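Local coordinates for esterase (Alcaligenes sp., PDB 2WKW), which probably hydrolyses carboxylic esters as a carboxylesterase of the alpha/beta-hydrolase fold, and here holds a benzodiazepine acetic acid compound in a pocket, at residues I144-P149 and D254-F259; L67-C72 and V101-G106. All coordinates share one frame; numbering follows the deposited sequence. Where two conformers were deposited one is given.

Contact 1 (I144-P149 and D254-F259); sequences IFRFGP and DHIEEF. With W22 ([(2S)-4-methyl-3-oxo-2,3,4,5-tetrahydro-1H-1,4-benzodiazepin-2-yl]acetic acid), chain C.
The Schellman motif that ends helix 138-144 turns Arg146 toward the loop 254-259 that follows strand 248-252. Arg146 leaves the helix with a positive phi of 63°, an unusual backbone shape for a residue with a side chain. Arg146 NE and NH2 both donate hydrogen bonds to Asp254 O, at 2.9 and 3.0 Å, a side-on grip by two nitrogens with the oxygen in the guanidinium plane. NH2 also forms a salt bridge with Glu230, so one flat cation serves both a main-chain carbonyl and a carboxylate. Over the centre of one guanidinium face lies Ile256 CD1, 3.4 Å from Arg146 CZ. Arg146 CG, anti to the carbonyl carbon and beside the backbone N (chi1 -49°), lies over the centre of the Phe259 ring, a CH-pi contact 3.9 Å from its centroid. The ring's edge meets Gly148 O, 3.4 Å from CZ of Phe259. An alanine at Arg146 is likely to leave Asp254 O and Glu230 without these donors and uncover a face of the Phe259 ring. Just before Arg146, Ile144 CG2 comes within 3.5 Å of C4 of the bound W22, and Phe145 CE1 lies near its C3. The turn Ile256 to Phe259 is type I. Helix 138-144 is thereby docked, through its C-terminal Schellman motif, on a strand-to-helix loop of an alpha/beta-hydrolase core.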
ATOM      1  N   ILE A 144      -9.742 -22.142  -3.998  1.00 20.88           N
ATOM      2  CA  ILE A 144      -8.611 -22.105  -3.058  1.00 22.11           C
ATOM      3  C   ILE A 144      -9.039 -21.504  -1.712  1.00 20.32           C
ATOM      4  O   ILE A 144      -8.579 -21.948  -0.647  1.00 20.92           O
ATOM      5  CB  ILE A 144      -7.389 -21.368  -3.670  1.00 25.02           C
ATOM      6  CG1 ILE A 144      -6.840 -22.188  -4.860  1.00 25.47           C
ATOM      7  CG2 ILE A 144      -6.321 -21.143  -2.631  1.00 18.38           C
ATOM      8  CD1 ILE A 144      -5.972 -21.396  -5.847  1.00 32.68           C
ATOM      9  N   PHE A 145      -9.936 -20.516  -1.763  1.00 17.43           N
ATOM     10  CA  PHE A 145     -10.433 -19.867  -0.538  1.00 18.43           C
ATOM     11  C   PHE A 145     -11.477 -20.746   0.162  1.00 18.26           C
ATOM     12  O   PHE A 145     -11.849 -20.473   1.308  1.00 16.68           O
ATOM     13  CB  PHE A 145     -11.064 -18.501  -0.842  1.00 17.53           C
ATOM     14  CG  PHE A 145     -10.075 -17.398  -1.206  1.00 20.21           C
ATOM     15  CD1 PHE A 145      -8.800 -17.351  -0.654  1.00 18.98           C
ATOM     16  CD2 PHE A 145     -10.466 -16.359  -2.053  1.00 22.34           C
ATOM     17  CE1 PHE A 145      -7.929 -16.292  -0.967  1.00 22.04           C
ATOM     18  CE2 PHE A 145      -9.594 -15.302  -2.368  1.00 19.54           C
ATOM     19  CZ  PHE A 145      -8.331 -15.274  -1.823  1.00 18.24           C
ATOM     20  N   ARG A 146     -11.965 -21.767  -0.552  1.00 17.46           N
ATOM     21  CA  ARG A 146     -13.015 -22.689  -0.071  1.00 17.65           C
ATOM     22  C   ARG A 146     -14.343 -21.982   0.209  1.00 18.78           C
ATOM     23  O   ARG A 146     -15.034 -22.294   1.185  1.00 20.88           O
ATOM     24  CB  ARG A 146     -12.552 -23.518   1.145  1.00 17.55           C
ATOM     25  CG  ARG A 146     -11.171 -24.191   0.975  1.00 17.17           C
ATOM     26  CD  ARG A 146     -10.900 -25.274   2.078  1.00 22.22           C
ATOM     27  NE  ARG A 146     -11.122 -24.739   3.424  1.00 19.77           N
ATOM     28  CZ  ARG A 146     -10.309 -23.885   4.053  1.00 19.86           C
ATOM     29  NH1 ARG A 146      -9.178 -23.463   3.483  1.00 20.12           N
ATOM     30  NH2 ARG A 146     -10.635 -23.444   5.266  1.00 18.15           N
ATOM     31  N   PHE A 147     -14.705 -21.027  -0.644  1.00 17.94           N
ATOM     32  CA  PHE A 147     -16.042 -20.435  -0.551  1.00 20.12           C
ATOM     33  C   PHE A 147     -17.117 -21.463  -0.945  1.00 21.19           C
ATOM     34  O   PHE A 147     -18.281 -21.346  -0.542  1.00 23.81           O
ATOM     35  CB  PHE A 147     -16.168 -19.205  -1.457  1.00 17.22           C
ATOM     36  CG  PHE A 147     -15.253 -18.060  -1.088  1.00 18.07           C
ATOM     37  CD1 PHE A 147     -14.684 -17.966   0.189  1.00 14.02           C
ATOM     38  CD2 PHE A 147     -14.988 -17.054  -2.019  1.00 16.99           C
ATOM     39  CE1 PHE A 147     -13.839 -16.892   0.523  1.00 18.95           C
ATOM     40  CE2 PHE A 147     -14.161 -15.970  -1.692  1.00 20.36           C
ATOM     41  CZ  PHE A 147     -13.586 -15.889  -0.413  1.00 18.05           C
ATOM     42  N   GLY A 148     -16.708 -22.436  -1.756  1.00 21.76           N
ATOM     43  CA  GLY A 148     -17.582 -23.472  -2.316  1.00 20.61           C
ATOM     44  C   GLY A 148     -16.740 -24.391  -3.192  1.00 25.39           C
ATOM     45  O   GLY A 148     -15.536 -24.127  -3.387  1.00 22.29           O
ATOM     46  N   PRO A 149     -17.345 -25.478  -3.727  1.00 26.38           N
ATOM     47  CA  PRO A 149     -16.550 -26.478  -4.464  1.00 23.74           C
ATOM     48  C   PRO A 149     -15.959 -25.903  -5.746  1.00 25.09           C
ATOM     49  O   PRO A 149     -14.771 -26.110  -6.032  1.00 24.54           O
ATOM     50  CB  PRO A 149     -17.570 -27.602  -4.779  1.00 27.52           C
ATOM     51  CG  PRO A 149     -18.773 -27.305  -3.930  1.00 27.54           C
ATOM     52  CD  PRO A 149     -18.780 -25.820  -3.702  1.00 25.85           C
ATOM     53  N   ASP A 254     -12.869 -24.325   8.093  1.00 21.07           N
ATOM     54  CA  ASP A 254     -13.792 -25.418   7.825  1.00 22.31           C
ATOM     55  C   ASP A 254     -13.751 -25.871   6.353  1.00 24.06           C
ATOM     56  O   ASP A 254     -13.051 -25.278   5.512  1.00 22.27           O
ATOM     57  CB  ASP A 254     -15.203 -24.968   8.234  1.00 23.08           C
ATOM     58  CG  ASP A 254     -16.113 -26.126   8.660  1.00 24.73           C
ATOM     59  OD1 ASP A 254     -15.726 -27.310   8.555  1.00 21.85           O
ATOM     60  OD2 ASP A 254     -17.246 -25.820   9.080  1.00 24.63           O
ATOM     61  N   HIS A 255     -14.506 -26.928   6.059  1.00 23.46           N
ATOM     62  CA  HIS A 255     -14.573 -27.530   4.723  1.00 24.35           C
ATOM     63  C   HIS A 255     -13.207 -27.937   4.186  1.00 23.05           C
ATOM     64  O   HIS A 255     -12.947 -27.783   2.999  1.00 24.74           O
ATOM     65  CB  HIS A 255     -15.256 -26.581   3.735  1.00 21.26           C
ATOM     66  CG  HIS A 255     -16.704 -26.352   4.023  1.00 28.43           C
ATOM     67  ND1 HIS A 255     -17.678 -27.278   3.710  1.00 21.49           N
ATOM     68  CD2 HIS A 255     -17.350 -25.296   4.576  1.00 26.47           C
ATOM     69  CE1 HIS A 255     -18.861 -26.802   4.059  1.00 28.05           C
ATOM     70  NE2 HIS A 255     -18.691 -25.601   4.585  1.00 22.24           N
ATOM     71  N   ILE A 256     -12.337 -28.439   5.057  1.00 23.09           N
ATOM     72  CA  ILE A 256     -10.964 -28.804   4.674  1.00 23.43           C
ATOM     73  C   ILE A 256     -10.861 -30.122   3.862  1.00 28.25           C
ATOM     74  O   ILE A 256     -10.198 -30.181   2.815  1.00 26.91           O
ATOM     75  CB  ILE A 256     -10.068 -28.939   5.933  1.00 25.24           C
ATOM     76  CG1 ILE A 256      -9.970 -27.610   6.693  1.00 25.56           C
ATOM     77  CG2 ILE A 256      -8.692 -29.535   5.573  1.00 21.80           C
ATOM     78  CD1 ILE A 256      -9.254 -26.503   5.961  1.00 23.14           C
ATOM     79  N   GLU A 257     -11.508 -31.180   4.345  1.00 26.99           N
ATOM     80  CA  GLU A 257     -11.318 -32.518   3.768  1.00 28.86           C
ATOM     81  C   GLU A 257     -11.782 -32.645   2.326  1.00 27.15           C
ATOM     82  O   GLU A 257     -11.258 -33.472   1.604  1.00 31.59           O
ATOM     83  CB  GLU A 257     -11.973 -33.608   4.639  1.00 31.79           C
ATOM     84  CG  GLU A 257     -11.321 -33.772   6.007  1.00 37.70           C
ATOM     85  CD  GLU A 257      -9.832 -34.127   5.912  1.00 45.70           C
ATOM     86  OE1 GLU A 257      -9.487 -35.053   5.140  1.00 45.78           O
ATOM     87  OE2 GLU A 257      -9.019 -33.474   6.609  1.00 37.40           O
ATOM     88  N   GLU A 258     -12.746 -31.831   1.907  1.00 27.25           N
ATOM     89  CA  GLU A 258     -13.216 -31.907   0.527  0.60 27.72           C
ATOM     90  C   GLU A 258     -12.248 -31.292  -0.499  1.00 29.04           C
ATOM     91  O   GLU A 258     -12.448 -31.433  -1.713  1.00 28.54           O
ATOM     92  CB  GLU A 258     -14.652 -31.369   0.377  0.60 30.01           C
ATOM     93  CG  GLU A 258     -14.937 -30.035   1.049  0.60 29.02           C
ATOM     94  CD  GLU A 258     -16.405 -29.870   1.418  0.60 31.18           C
ATOM     95  OE1 GLU A 258     -17.249 -29.841   0.497  0.60 35.35           O
ATOM     96  OE2 GLU A 258     -16.712 -29.771   2.628  0.60 26.31           O
ATOM     97  N   PHE A 259     -11.178 -30.654  -0.020  1.00 24.76           N
ATOM     98  CA  PHE A 259     -10.202 -30.001  -0.912  1.00 24.53           C
ATOM     99  C   PHE A 259      -8.808 -30.666  -0.841  1.00 24.46           C
ATOM    100  O   PHE A 259      -8.142 -30.625   0.203  1.00 26.59           O
ATOM    101  CB  PHE A 259     -10.101 -28.493  -0.612  1.00 20.83           C
ATOM    102  CG  PHE A 259     -11.371 -27.731  -0.912  1.00 21.53           C
ATOM    103  CD1 PHE A 259     -12.397 -27.671   0.017  1.00 20.11           C
ATOM    104  CD2 PHE A 259     -11.553 -27.109  -2.148  1.00 25.14           C
ATOM    105  CE1 PHE A 259     -13.580 -26.984  -0.259  1.00 21.30           C
ATOM    106  CE2 PHE A 259     -12.725 -26.421  -2.434  1.00 25.15           C
ATOM    107  CZ  PHE A 259     -13.740 -26.357  -1.481  1.00 23.71           C
TER
HETATM  108  O1  W22 C 577      -1.347 -17.357  -0.125  1.00 15.74           O
HETATM  109  C9  W22 C 577      -2.321 -17.927  -0.631  1.00 20.86           C
HETATM  110  C10 W22 C 577      -2.221 -19.302  -1.271  1.00 21.93           C
HETATM  111  C11 W22 C 577      -0.930 -20.059  -0.895  1.00 22.78           C
HETATM  112  C12 W22 C 577      -1.134 -21.544  -1.161  1.00 33.02           C
HETATM  113  O3  W22 C 577      -2.278 -22.051  -1.079  1.00 27.09           O
HETATM  114  O2  W22 C 577      -0.137 -22.223  -1.468  1.00 26.57           O
HETATM  115  N1  W22 C 577      -3.546 -17.375  -0.635  1.00 24.41           N
HETATM  116  C8  W22 C 577      -3.833 -16.071  -0.036  1.00 24.32           C
HETATM  117  C7  W22 C 577      -4.702 -18.045  -1.214  1.00 20.27           C
HETATM  118  C4  W22 C 577      -4.568 -18.166  -2.715  1.00 21.02           C
HETATM  119  C5  W22 C 577      -3.466 -18.748  -3.367  1.00 22.91           C
HETATM  120  N2  W22 C 577      -2.368 -19.262  -2.719  1.00 18.14           N
HETATM  121  C3  W22 C 577      -5.633 -17.646  -3.451  1.00 22.13           C
HETATM  122  C2  W22 C 577      -5.602 -17.698  -4.828  1.00 17.69           C
HETATM  123  C1  W22 C 577      -4.517 -18.266  -5.498  1.00 21.51           C
HETATM  124  C6  W22 C 577      -3.447 -18.790  -4.768  1.00 24.56           C

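Contact 2 (L67-C72 and V101-G106); sequences LIHGCC and VIDQSG. With W22 ([(2S)-4-methyl-3-oxo-2,3,4,5-tetrahydro-1H-1,4-benzodiazepin-2-yl]acetic acid), chain C.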
ATOM      1  N   LEU A  67       1.208  -8.272  11.644  1.00 17.63           N
ATOM      2  CA  LEU A  67       0.284  -8.982  10.759  0.50 17.01           C
ATOM      3  C   LEU A  67       0.880  -9.110   9.353  1.00 16.07           C
ATOM      4  O   LEU A  67       1.277  -8.115   8.746  1.00 15.70           O
ATOM      5  CB  LEU A  67      -1.089  -8.300  10.733  0.50 16.40           C
ATOM      6  CG  LEU A  67      -1.933  -8.238  12.021  0.50 19.14           C
ATOM      7  CD1 LEU A  67      -1.508  -7.100  12.927  0.50 15.72           C
ATOM      8  CD2 LEU A  67      -3.416  -8.089  11.681  0.50 16.64           C
ATOM      9  N   ILE A  68       0.945 -10.347   8.859  1.00 13.35           N
ATOM     10  CA  ILE A  68       1.695 -10.715   7.645  1.00 14.38           C
ATOM     11  C   ILE A  68       0.792 -11.409   6.612  1.00 15.60           C
ATOM     12  O   ILE A  68       0.403 -12.576   6.783  1.00 12.29           O
ATOM     13  CB  ILE A  68       2.896 -11.624   8.005  1.00 16.81           C
ATOM     14  CG1 ILE A  68       3.733 -10.966   9.115  1.00 16.02           C
ATOM     15  CG2 ILE A  68       3.759 -11.895   6.780  1.00 18.20           C
ATOM     16  CD1 ILE A  68       4.552 -11.965   9.984  1.00 16.18           C
ATOM     17  N   HIS A  69       0.468 -10.697   5.529  1.00 14.13           N
ATOM     18  CA  HIS A  69      -0.492 -11.225   4.533  1.00 15.78           C
ATOM     19  C   HIS A  69       0.142 -12.344   3.692  1.00 16.20           C
ATOM     20  O   HIS A  69       1.375 -12.523   3.712  1.00 14.45           O
ATOM     21  CB  HIS A  69      -0.969 -10.100   3.602  1.00 12.51           C
ATOM     22  CG  HIS A  69       0.136  -9.507   2.781  1.00 15.15           C
ATOM     23  ND1 HIS A  69       0.686 -10.158   1.695  1.00 12.68           N
ATOM     24  CD2 HIS A  69       0.817  -8.339   2.904  1.00 12.60           C
ATOM     25  CE1 HIS A  69       1.657  -9.419   1.180  1.00  6.96           C
ATOM     26  NE2 HIS A  69       1.752  -8.306   1.894  1.00 13.21           N
ATOM     27  N   GLY A  70      -0.702 -13.047   2.930  1.00 15.80           N
ATOM     28  CA  GLY A  70      -0.291 -14.146   2.039  1.00 18.19           C
ATOM     29  C   GLY A  70      -0.091 -13.723   0.592  1.00 16.41           C
ATOM     30  O   GLY A  70       0.280 -12.570   0.326  1.00 16.20           O
ATOM     31  N   CYS A  71      -0.327 -14.645  -0.347  1.00 14.95           N
ATOM     32  CA  CYS A  71      -0.142 -14.341  -1.764  1.00 16.62           C
ATOM     33  C   CYS A  71      -1.228 -13.422  -2.260  1.00 16.00           C
ATOM     34  O   CYS A  71      -2.288 -13.328  -1.652  1.00 12.78           O
ATOM     35  CB  CYS A  71      -0.156 -15.604  -2.648  1.00 18.16           C
ATOM     36  SG  CYS A  71      -1.793 -15.998  -3.317  1.00 19.82           S
ATOM     37  N   CYS A  72      -0.971 -12.776  -3.393  1.00 16.08           N
ATOM     38  CA  CYS A  72      -2.059 -12.240  -4.218  1.00 15.83           C
ATOM     39  C   CYS A  72      -2.843 -11.133  -3.520  1.00 16.70           C
ATOM     40  O   CYS A  72      -3.944 -10.793  -3.949  1.00 15.64           O
ATOM     41  CB  CYS A  72      -2.990 -13.393  -4.559  1.00 18.51           C
ATOM     42  SG  CYS A  72      -2.041 -14.872  -5.018  1.00 18.59           S
ATOM     43  N   VAL A 101       1.347  -3.576  10.556  1.00 18.15           N
ATOM     44  CA  VAL A 101       0.801  -4.221   9.358  1.00 15.14           C
ATOM     45  C   VAL A 101       1.752  -3.982   8.185  1.00 14.35           C
ATOM     46  O   VAL A 101       2.054  -2.841   7.854  1.00 15.97           O
ATOM     47  CB  VAL A 101      -0.610  -3.709   9.022  1.00 16.35           C
ATOM     48  CG1 VAL A 101      -1.145  -4.408   7.761  1.00 15.46           C
ATOM     49  CG2 VAL A 101      -1.573  -3.917  10.216  1.00 18.16           C
ATOM     50  N   ILE A 102       2.239  -5.060   7.574  1.00 15.23           N
ATOM     51  CA  ILE A 102       3.241  -4.941   6.515  1.00 16.69           C
ATOM     52  C   ILE A 102       2.639  -5.112   5.114  1.00 12.74           C
ATOM     53  O   ILE A 102       1.568  -5.684   4.967  1.00 16.52           O
ATOM     54  CB  ILE A 102       4.394  -5.978   6.690  1.00 14.83           C
ATOM     55  CG1 ILE A 102       3.910  -7.406   6.365  1.00 18.61           C
ATOM     56  CG2 ILE A 102       4.964  -5.908   8.138  1.00 18.33           C
ATOM     57  CD1 ILE A 102       4.977  -8.356   5.816  1.00 19.54           C
ATOM     58  N   ASP A 103       3.349  -4.597   4.109  1.00 12.13           N
ATOM     59  CA  ASP A 103       3.336  -5.186   2.770  1.00 11.61           C
ATOM     60  C   ASP A 103       4.623  -5.997   2.607  1.00 14.11           C
ATOM     61  O   ASP A 103       5.721  -5.458   2.832  1.00 13.51           O
ATOM     62  CB  ASP A 103       3.232  -4.097   1.696  1.00 11.82           C
ATOM     63  CG  ASP A 103       1.815  -3.538   1.589  1.00 16.28           C
ATOM     64  OD1 ASP A 103       0.921  -4.151   2.209  1.00 15.18           O
ATOM     65  OD2 ASP A 103       1.594  -2.512   0.901  1.00 15.46           O
ATOM     66  N   GLN A 104       4.512  -7.277   2.225  1.00 14.92           N
ATOM     67  CA  GLN A 104       5.730  -8.110   1.988  1.00 16.14           C
ATOM     68  C   GLN A 104       6.683  -7.386   1.039  1.00 16.67           C
ATOM     69  O   GLN A 104       6.228  -6.599   0.192  1.00 14.08           O
ATOM     70  CB  GLN A 104       5.380  -9.433   1.319  1.00 14.91           C
ATOM     71  CG  GLN A 104       4.684 -10.457   2.180  1.00 12.71           C
ATOM     72  CD  GLN A 104       4.592 -11.817   1.468  1.00 13.48           C
ATOM     73  OE1 GLN A 104       5.523 -12.236   0.763  1.00 17.71           O
ATOM     74  NE2 GLN A 104       3.468 -12.488   1.626  1.00 15.52           N
ATOM     75  N   SER A 105       7.989  -7.662   1.155  1.00 14.74           N
ATOM     76  CA  SER A 105       8.942  -7.258   0.131  1.00 14.11           C
ATOM     77  C   SER A 105       8.360  -7.633  -1.245  1.00 15.09           C
ATOM     78  O   SER A 105       7.814  -8.729  -1.434  1.00 15.13           O
ATOM     79  CB  SER A 105      10.303  -7.965   0.316  1.00 14.63           C
ATOM     80  OG  SER A 105      10.890  -7.674   1.592  1.00 16.47           O
ATOM     81  N   GLY A 106       8.476  -6.715  -2.192  1.00 14.46           N
ATOM     82  CA  GLY A 106       8.005  -6.957  -3.563  1.00 16.72           C
ATOM     83  C   GLY A 106       6.499  -6.989  -3.760  1.00 16.32           C
ATOM     84  O   GLY A 106       6.013  -7.488  -4.789  1.00 17.21           O
TER
HETATM   85  O1  W22 C 577      -1.347 -17.357  -0.125  1.00 15.74           O
HETATM   86  C9  W22 C 577      -2.321 -17.927  -0.631  1.00 20.86           C
HETATM   87  C10 W22 C 577      -2.221 -19.302  -1.271  1.00 21.93           C
HETATM   88  C11 W22 C 577      -0.930 -20.059  -0.895  1.00 22.78           C
HETATM   89  C12 W22 C 577      -1.134 -21.544  -1.161  1.00 33.02           C
HETATM   90  O3  W22 C 577      -2.278 -22.051  -1.079  1.00 27.09           O
HETATM   91  O2  W22 C 577      -0.137 -22.223  -1.468  1.00 26.57           O
HETATM   92  N1  W22 C 577      -3.546 -17.375  -0.635  1.00 24.41           N
HETATM   93  C8  W22 C 577      -3.833 -16.071  -0.036  1.00 24.32           C
HETATM   94  C7  W22 C 577      -4.702 -18.045  -1.214  1.00 20.27           C
HETATM   95  C4  W22 C 577      -4.568 -18.166  -2.715  1.00 21.02           C
HETATM   96  C5  W22 C 577      -3.466 -18.748  -3.367  1.00 22.91           C
HETATM   97  N2  W22 C 577      -2.368 -19.262  -2.719  1.00 18.14           N
HETATM   98  C3  W22 C 577      -5.633 -17.646  -3.451  1.00 22.13           C
HETATM   99  C2  W22 C 577      -5.602 -17.698  -4.828  1.00 17.69           C
HETATM  100  C1  W22 C 577      -4.517 -18.266  -5.498  1.00 21.51           C
HETATM  101  C6  W22 C 577      -3.447 -18.790  -4.768  1.00 24.56           C
HETATM  102  O   HOH W   1       0.268  -7.767   6.253  1.00 15.27           O
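His69 O is gripped by Gln104 NE2, at 3.0 Å and from above the carbonyl plane, and by the hydroxyl of Ser208. Gln104 suits this place because its amide can give and take: NE2 also bonds Gln207, while OE1 meets Tyr211. Its backbone takes part too, Gln104 N pointing almost straight (175°) at His69 NE2, 3.0 Å away. On the other side of the imidazole, His69 ND1 donates to Gly70 O at 2.8 Å, on a lone pair and in the ring plane. The ring is thus fixed at both nitrogens, and it reaches them with CG wedged between the backbone N and the carbonyl carbon (chi1 63°). Gln104 CG touches CE1 of this ring, and the amide plane of Gln104 is turned only 19° from that of the ring.

Earlier in both segments, strands 65-68 and 99-103 run parallel but splay apart. Ile102 N makes only a weak bond to Leu67 O, and a water fills in by donating to Leu67 O at 2.7 Å and to Ile102 O at 2.8 Å. Branched aliphatic chains suit this buried sheet; Ile68 CG2 packs on Ile102 CD1 at 3.9 Å.

Beyond Gly70, Cys71 N donates to the ligand's O1 at 2.9 Å, next to the vicinal disulfide of Cys71 and Cys72. Gln207 N also bonds the ligand, consistent with an oxyanion hole. The bond directions imply that His69 carries its proton on ND1 and accepts at NE2, probably as a neutral ring that ties the loop bearing Cys71 to the neighbouring strand end.

From the N terminus, contact 2 comes first: leaving strand 65-68, the chain passes through helix 88-94 and returns along strand 99-103, so the contact closes a beta-alpha-beta crossover near the centre of the chain. The two loops lie in series, neither nesting nor crossing, since contact 1 opens at Ile144 after contact 2 has closed. The 104-residue loop of contact 1 takes in strands 200-205, 223-229 and 248-252, and the contact ties the end of helix 138-144 to the loop before helix 263-278. The centres stand 23 Å apart without touching, yet the 67-72 and 144-149 segments both reach the ligand, Cys71 by a hydrogen bond, Ile144 and Phe145 by apolar packing.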